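Local atomic coordinates of antigen 43 (Escherichia coli, PDB entry 4KH3), a protein that mediates clumping of Escherichia coli cells by self-association, probably through Velcro-like pairing of its alpha domain between neighbouring bacteria, and is linked to biofilm formation. Residues F283-V286 with N292-L295; L266-S269 with T273-G276; K355-G360 with D365-E370. All coordinates share one frame; numbering follows the deposited sequence. Where two conformers were deposited one is given.

Interaction 1. Residues F283-V286 with N292-L295; sequences FSVV and NVVL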
loop_
_atom_site.group_PDB
_atom_site.type_symbol
_atom_site.label_atom_id
_atom_site.label_comp_id
_atom_site.label_asym_id
_atom_site.label_seq_id
_atom_site.Cartn_x
_atom_site.Cartn_y
_atom_site.Cartn_z
ATOM N N PHE A 283 -3.905 -13.755 -16.883
ATOM C CA PHE A 283 -4.410 -14.019 -15.549
ATOM C C PHE A 283 -5.612 -13.129 -15.356
ATOM O O PHE A 283 -5.759 -12.122 -16.046
ATOM C CB PHE A 283 -3.356 -13.731 -14.468
ATOM C CG PHE A 283 -3.167 -12.263 -14.162
ATOM C CD1 PHE A 283 -3.930 -11.632 -13.184
ATOM C CD2 PHE A 283 -2.213 -11.519 -14.840
ATOM C CE1 PHE A 283 -3.759 -10.293 -12.907
ATOM C CE2 PHE A 283 -2.032 -10.177 -14.560
ATOM C CZ PHE A 283 -2.804 -9.564 -13.592
ATOM N N SER A 284 -6.461 -13.495 -14.407
ATOM C CA SER A 284 -7.677 -12.744 -14.163
ATOM C C SER A 284 -8.196 -12.952 -12.755
ATOM O O SER A 284 -7.996 -13.995 -12.148
ATOM C CB SER A 284 -8.751 -13.148 -15.156
ATOM O OG SER A 284 -8.938 -14.549 -15.109
ATOM N N VAL A 285 -8.821 -11.910 -12.233
ATOM C CA VAL A 285 -9.634 -11.990 -11.043
ATOM C C VAL A 285 -10.930 -11.355 -11.501
ATOM O O VAL A 285 -11.017 -10.132 -11.669
ATOM C CB VAL A 285 -9.049 -11.193 -9.871
ATOM C CG1 VAL A 285 -9.859 -11.441 -8.620
ATOM C CG2 VAL A 285 -7.589 -11.574 -9.632
ATOM N N VAL A 286 -11.920 -12.206 -11.756
ATOM C CA VAL A 286 -13.186 -11.778 -12.325
ATOM C C VAL A 286 -14.359 -12.487 -11.639
ATOM O O VAL A 286 -14.369 -13.718 -11.523
ATOM C CB VAL A 286 -13.221 -12.080 -13.840
ATOM C CG1 VAL A 286 -14.621 -11.940 -14.385
ATOM C CG2 VAL A 286 -12.288 -11.161 -14.574
ATOM N N ASN A 292 -4.359 -17.929 -12.493
ATOM C CA ASN A 292 -2.981 -17.627 -12.896
ATOM C C ASN A 292 -2.397 -16.376 -12.239
ATOM O O ASN A 292 -1.523 -15.709 -12.794
ATOM C CB ASN A 292 -2.830 -17.570 -14.424
ATOM C CG ASN A 292 -1.373 -17.614 -14.872
ATOM O OD1 ASN A 292 -0.524 -18.227 -14.213
ATOM N ND2 ASN A 292 -1.074 -16.947 -15.982
ATOM N N VAL A 293 -2.882 -16.060 -11.048
ATOM C CA VAL A 293 -2.320 -14.964 -10.290
ATOM C C VAL A 293 -0.896 -15.337 -9.847
ATOM O O VAL A 293 -0.651 -16.430 -9.337
ATOM C CB VAL A 293 -3.226 -14.580 -9.100
ATOM C CG1 VAL A 293 -2.495 -13.664 -8.150
ATOM C CG2 VAL A 293 -4.513 -13.916 -9.612
ATOM N N VAL A 294 0.054 -14.442 -10.099
ATOM C CA VAL A 294 1.420 -14.649 -9.640
ATOM C C VAL A 294 1.690 -13.648 -8.531
ATOM O O VAL A 294 1.446 -12.444 -8.691
ATOM C CB VAL A 294 2.438 -14.480 -10.789
ATOM C CG1 VAL A 294 3.874 -14.325 -10.247
ATOM C CG2 VAL A 294 2.340 -15.654 -11.751
ATOM N N LEU A 295 2.178 -14.157 -7.406
ATOM C CA LEU A 295 2.331 -13.374 -6.195
ATOM C C LEU A 295 3.762 -13.381 -5.699
ATOM O O LEU A 295 4.238 -14.394 -5.205
ATOM C CB LEU A 295 1.446 -13.955 -5.097
ATOM C CG LEU A 295 -0.060 -13.957 -5.339
ATOM C CD1 LEU A 295 -0.743 -14.761 -4.224
ATOM C CD2 LEU A 295 -0.586 -12.540 -5.395
#
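F283 and N292 are the closest backbone approach here, with 4.7 Å between F283 CA and N292 CA, and from that point the two segments diverge. N292 sits in a left-handed backbone conformation (phi 65°, psi 28°), which turns the chain before V293 returns it to an extended course. The tightest touch is between the F283 CB and the N292 carbonyl, with F283 CB 3.2 Å from N292 O; N278 ND2 also donates a hydrogen bond to that oxygen. With CG between the backbone N and the carbonyl carbon (chi1 77°), the F283 ring is carried away from N292, and its CD1 atom is the part nearest V293, at 4.3 Å from F283 CD1 to V293 CG2. The same V293 methyl meets V285: the two valines cross obliquely, V285 CG2 to V293 CG2 being 3.9 Å. In the conformer given, N292 ND2 donates to A282 O, while S284 points the other way and hydrogen-bonds a malonate ion, probably from the crystallisation liquor. Strand 281-286 itself runs antiparallel between strands 273-278 and 289-291, and the contact forms where the chain leaves the last of these. F283 packs on V274 of strand 273-278; N292 and V293 make backbone bonds to T310 and R313, and strand 294-295 pairs in parallel with strand 313-314.

Interaction 2. Residues L266-S269 with T273-G276; sequences LVTS and TVTG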
loop_
_atom_site.group_PDB
_atom_site.type_symbol
_atom_site.label_atom_id
_atom_site.label_comp_id
_atom_site.label_asym_id
_atom_site.label_seq_id
_atom_site.Cartn_x
_atom_site.Cartn_y
_atom_site.Cartn_z
ATOM N N LEU A 266 1.277 -7.634 -6.965
ATOM C CA LEU A 266 -0.169 -7.420 -7.089
ATOM C C LEU A 266 -0.831 -7.756 -5.768
ATOM O O LEU A 266 -0.673 -8.856 -5.234
ATOM C CB LEU A 266 -0.769 -8.272 -8.213
ATOM C CG LEU A 266 -2.294 -8.300 -8.384
ATOM C CD1 LEU A 266 -2.826 -6.960 -8.870
ATOM C CD2 LEU A 266 -2.719 -9.423 -9.328
ATOM N N VAL A 267 -1.552 -6.789 -5.224
ATOM C CA VAL A 267 -2.263 -6.978 -3.969
ATOM C C VAL A 267 -3.751 -6.810 -4.230
ATOM O O VAL A 267 -4.205 -5.743 -4.649
ATOM C CB VAL A 267 -1.785 -5.968 -2.930
ATOM C CG1 VAL A 267 -2.627 -6.056 -1.673
ATOM C CG2 VAL A 267 -0.327 -6.218 -2.616
ATOM N N THR A 268 -4.512 -7.876 -4.022
ATOM C CA THR A 268 -5.936 -7.816 -4.309
ATOM C C THR A 268 -6.694 -8.980 -3.660
ATOM O O THR A 268 -6.145 -9.721 -2.842
ATOM C CB THR A 268 -6.185 -7.765 -5.835
ATOM O OG1 THR A 268 -7.536 -7.384 -6.099
ATOM C CG2 THR A 268 -5.876 -9.105 -6.495
ATOM N N SER A 269 -7.964 -9.128 -4.014
ATOM C CA SER A 269 -8.762 -10.216 -3.480
ATOM C C SER A 269 -9.799 -10.607 -4.511
ATOM O O SER A 269 -9.875 -10.016 -5.595
ATOM C CB SER A 269 -9.452 -9.790 -2.186
ATOM O OG SER A 269 -10.483 -8.861 -2.476
ATOM N N THR A 273 -11.767 -6.687 -9.419
ATOM C CA THR A 273 -11.659 -7.084 -10.820
ATOM C C THR A 273 -10.291 -6.702 -11.374
ATOM O O THR A 273 -9.940 -5.525 -11.422
ATOM C CB THR A 273 -12.720 -6.409 -11.675
ATOM O OG1 THR A 273 -14.009 -6.678 -11.114
ATOM C CG2 THR A 273 -12.651 -6.937 -13.113
ATOM N N VAL A 274 -9.507 -7.698 -11.773
ATOM C CA VAL A 274 -8.166 -7.453 -12.279
ATOM C C VAL A 274 -7.900 -8.386 -13.451
ATOM O O VAL A 274 -8.017 -9.595 -13.311
ATOM C CB VAL A 274 -7.098 -7.696 -11.177
ATOM C CG1 VAL A 274 -5.729 -7.262 -11.650
ATOM C CG2 VAL A 274 -7.465 -6.966 -9.892
ATOM N N THR A 275 -7.577 -7.830 -14.618
ATOM C CA THR A 275 -7.191 -8.658 -15.763
ATOM C C THR A 275 -5.884 -8.170 -16.401
ATOM O O THR A 275 -5.599 -6.967 -16.422
ATOM C CB THR A 275 -8.296 -8.715 -16.846
ATOM O OG1 THR A 275 -8.554 -7.397 -17.338
ATOM C CG2 THR A 275 -9.582 -9.300 -16.288
ATOM N N GLY A 276 -5.088 -9.109 -16.910
ATOM C CA GLY A 276 -3.907 -8.757 -17.675
ATOM C C GLY A 276 -2.997 -9.923 -17.995
ATOM O O GLY A 276 -3.451 -11.048 -18.219
#
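T268 and V274 face each other across a wide gap, 8.3 Å from T268 CA to V274 CA, so strands 265-269 and 273-278 are packed through their side chains and not paired through their backbones. V274 does most of the work, pointing between L266 and T268 and giving one methyl to each. Its CG1 lies 4.0 Å from L266 CD1, the leucine and valine sliding past each other in opposite directions. Its CG2 meets the threonine tip to tip, 3.8 Å from V274 CG2 to T268 OG1. The hydroxyl is on this side because OG1 is trans to the backbone N (chi1 -166°), yet its hydrogen bond goes elsewhere, to V249 O on the adjacent strand 246-249. A buried polar atom is thereby satisfied while still forming part of the wall against a valine methyl. L266 also touches F283, and V249 and V258 touch V274. Such inward-facing side chains, with one strand in the parallel face that runs through the molecule and the other in the next face of the same coil, are the interior of a parallel beta-helix, the fold of the pectate-lyase-like clan to which this stalk family belongs.

Interaction 3. Residues K355-G360 with D365-E370; sequences KAFSIG and DALMLE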
loop_
_atom_site.group_PDB
_atom_site.type_symbol
_atom_site.label_atom_id
_atom_site.label_comp_id
_atom_site.label_asym_id
_atom_site.label_seq_id
_atom_site.Cartn_x
_atom_site.Cartn_y
_atom_site.Cartn_z
ATOM N N LYS A 355 6.259 -31.896 -3.115
ATOM C CA LYS A 355 5.251 -32.744 -2.487
ATOM C C LYS A 355 3.873 -32.100 -2.524
ATOM O O LYS A 355 3.744 -30.881 -2.418
ATOM C CB LYS A 355 5.631 -33.045 -1.038
ATOM C CG LYS A 355 6.930 -33.831 -0.885
ATOM C CD LYS A 355 7.294 -34.011 0.589
ATOM C CE LYS A 355 8.608 -34.766 0.768
ATOM N NZ LYS A 355 8.868 -35.088 2.206
ATOM N N ALA A 356 2.843 -32.925 -2.649
ATOM C CA ALA A 356 1.481 -32.428 -2.758
ATOM C C ALA A 356 0.950 -32.138 -1.381
ATOM O O ALA A 356 1.328 -32.792 -0.416
ATOM C CB ALA A 356 0.579 -33.453 -3.468
ATOM N N PHE A 357 0.076 -31.149 -1.282
ATOM C CA PHE A 357 -0.609 -30.918 -0.021
ATOM C C PHE A 357 -2.064 -30.593 -0.300
ATOM O O PHE A 357 -2.437 -30.272 -1.432
ATOM C CB PHE A 357 0.067 -29.796 0.770
ATOM C CG PHE A 357 -0.001 -28.464 0.098
ATOM C CD1 PHE A 357 0.945 -28.099 -0.839
ATOM C CD2 PHE A 357 -1.022 -27.576 0.397
ATOM C CE1 PHE A 357 0.880 -26.871 -1.464
ATOM C CE2 PHE A 357 -1.087 -26.347 -0.225
ATOM C CZ PHE A 357 -0.133 -25.995 -1.154
ATOM N N SER A 358 -2.894 -30.671 0.728
ATOM C CA SER A 358 -4.312 -30.415 0.524
ATOM C C SER A 358 -5.044 -30.115 1.809
ATOM O O SER A 358 -4.624 -30.511 2.898
ATOM C CB SER A 358 -4.991 -31.596 -0.177
ATOM O OG SER A 358 -5.065 -32.714 0.688
ATOM N N ILE A 359 -6.144 -29.392 1.658
ATOM C CA ILE A 359 -7.082 -29.161 2.727
ATOM C C ILE A 359 -8.432 -29.350 2.060
ATOM O O ILE A 359 -8.617 -28.918 0.928
ATOM C CB ILE A 359 -6.982 -27.732 3.268
ATOM C CG1 ILE A 359 -5.525 -27.364 3.540
ATOM C CG2 ILE A 359 -7.830 -27.569 4.532
ATOM C CD1 ILE A 359 -5.351 -26.010 4.178
ATOM N N GLY A 360 -9.362 -30.007 2.740
ATOM C CA GLY A 360 -10.664 -30.301 2.162
ATOM C C GLY A 360 -11.524 -31.124 3.100
ATOM O O GLY A 360 -11.051 -32.099 3.686
ATOM N N ASP A 365 -3.630 -32.209 4.824
ATOM C CA ASP A 365 -2.639 -33.240 4.598
ATOM C C ASP A 365 -1.369 -32.657 4.011
ATOM O O ASP A 365 -1.391 -32.043 2.942
ATOM C CB ASP A 365 -3.180 -34.347 3.675
ATOM C CG ASP A 365 -2.125 -35.416 3.365
ATOM O OD1 ASP A 365 -1.534 -35.978 4.317
ATOM O OD2 ASP A 365 -1.866 -35.682 2.168
ATOM N N ALA A 366 -0.270 -32.855 4.735
ATOM C CA ALA A 366 1.068 -32.541 4.259
ATOM C C ALA A 366 1.315 -31.035 4.076
ATOM O O ALA A 366 2.092 -30.621 3.220
ATOM C CB ALA A 366 1.375 -33.316 2.987
ATOM N N LEU A 367 0.652 -30.228 4.898
ATOM C CA LEU A 367 0.935 -28.796 4.967
ATOM C C LEU A 367 2.389 -28.530 5.324
ATOM O O LEU A 367 2.923 -29.117 6.262
ATOM C CB LEU A 367 0.057 -28.138 6.019
ATOM C CG LEU A 367 -1.405 -28.028 5.631
ATOM C CD1 LEU A 367 -2.111 -27.262 6.695
ATOM C CD2 LEU A 367 -1.539 -27.341 4.294
ATOM N N MET A 368 3.033 -27.657 4.561
ATOM C CA MET A 368 4.374 -27.212 4.896
ATOM C C MET A 368 4.285 -25.743 5.241
ATOM O O MET A 368 3.941 -24.925 4.393
ATOM C CB MET A 368 5.335 -27.431 3.729
ATOM C CG MET A 368 6.647 -26.674 3.870
ATOM S SD MET A 368 7.643 -27.198 5.285
ATOM C CE MET A 368 8.397 -28.681 4.615
ATOM N N LEU A 369 4.560 -25.407 6.493
ATOM C CA LEU A 369 4.445 -24.019 6.930
ATOM C C LEU A 369 5.810 -23.397 7.264
ATOM O O LEU A 369 6.313 -23.551 8.375
ATOM C CB LEU A 369 3.491 -23.922 8.119
ATOM C CG LEU A 369 2.083 -24.510 7.935
ATOM C CD1 LEU A 369 1.388 -24.654 9.279
ATOM C CD2 LEU A 369 1.244 -23.645 7.023
ATOM N N GLU A 370 6.406 -22.706 6.292
ATOM C CA GLU A 370 7.650 -21.964 6.509
ATOM C C GLU A 370 7.396 -20.658 7.270
ATOM O O GLU A 370 6.248 -20.289 7.551
ATOM C CB GLU A 370 8.334 -21.631 5.182
ATOM C CG GLU A 370 8.378 -22.761 4.164
ATOM C CD GLU A 370 9.518 -23.725 4.404
ATOM O OE1 GLU A 370 10.295 -23.510 5.352
ATOM O OE2 GLU A 370 9.638 -24.703 3.642
#
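A beta hairpin formed by strands 356-360 and 363-370 brings S358 and D365 together as an antiparallel hydrogen-bonded pair. S358 N donates to D365 O at 3.0 Å, and D365 N returns the bond to S358 O at 2.8 Å. D365 O is approached a second time by the backbone of F357, with a CA-H...O contact of 3.3 Å from F357 CA. The S358 and D365 side chains leave on the same face of the pair, S358 OG beside D365 CB. Pairing with strand 356-360 stops at A366, whose left-handed backbone (phi 67°, psi 31°) turns the chain away: its methyl packs on the A356 carbonyl, 3.4 Å from A366 CB to A356 O, while its own carbonyl oxygen lies 3.3 Å from F357 CB and accepts a hydrogen bond from R351 NH1. Beyond the turn, L367 folds its side chain back over the first strand. With CG opposite the carbonyl carbon (chi1 -72°), it offers one methyl to two partners, L367 CD2 being 3.9 Å from F357 CD2 and 4.0 Å from I359 CD1. L367 crosses both side chains at about a right angle, and F375 of strand 374-377 touches L367 and I359 as well. The contact thus divides its chemistry. A short reciprocal pair of backbone bonds fixes the register at S358 and D365, while an apolar cluster of F357, I359 and L367 ties the hairpin to the interior once the strands have separated.

How the interactions relate
Interactions 1 and 2 are contiguous: V285 N lies 2.7 Å from V274 O, a probable hydrogen bond that joins strand 281-286 to strand 273-278, and both contacts are buried. Interaction 3 stands apart, about 22 Å from interaction 1 between centres, and is more open, with A356 exposed. Even so, 1 and 3 share a plan. An antiparallel excursion ends at a residue in left-handed conformation, N292 or A366, whose carbonyl meets a phenylalanine CB and takes a side-chain donor, before an aliphatic residue turns inward. Interaction 3 adds a backbone-bonded pair between its own segments, whereas 1 and 2 meet by packing alone; interaction 2 spans two faces of the coil.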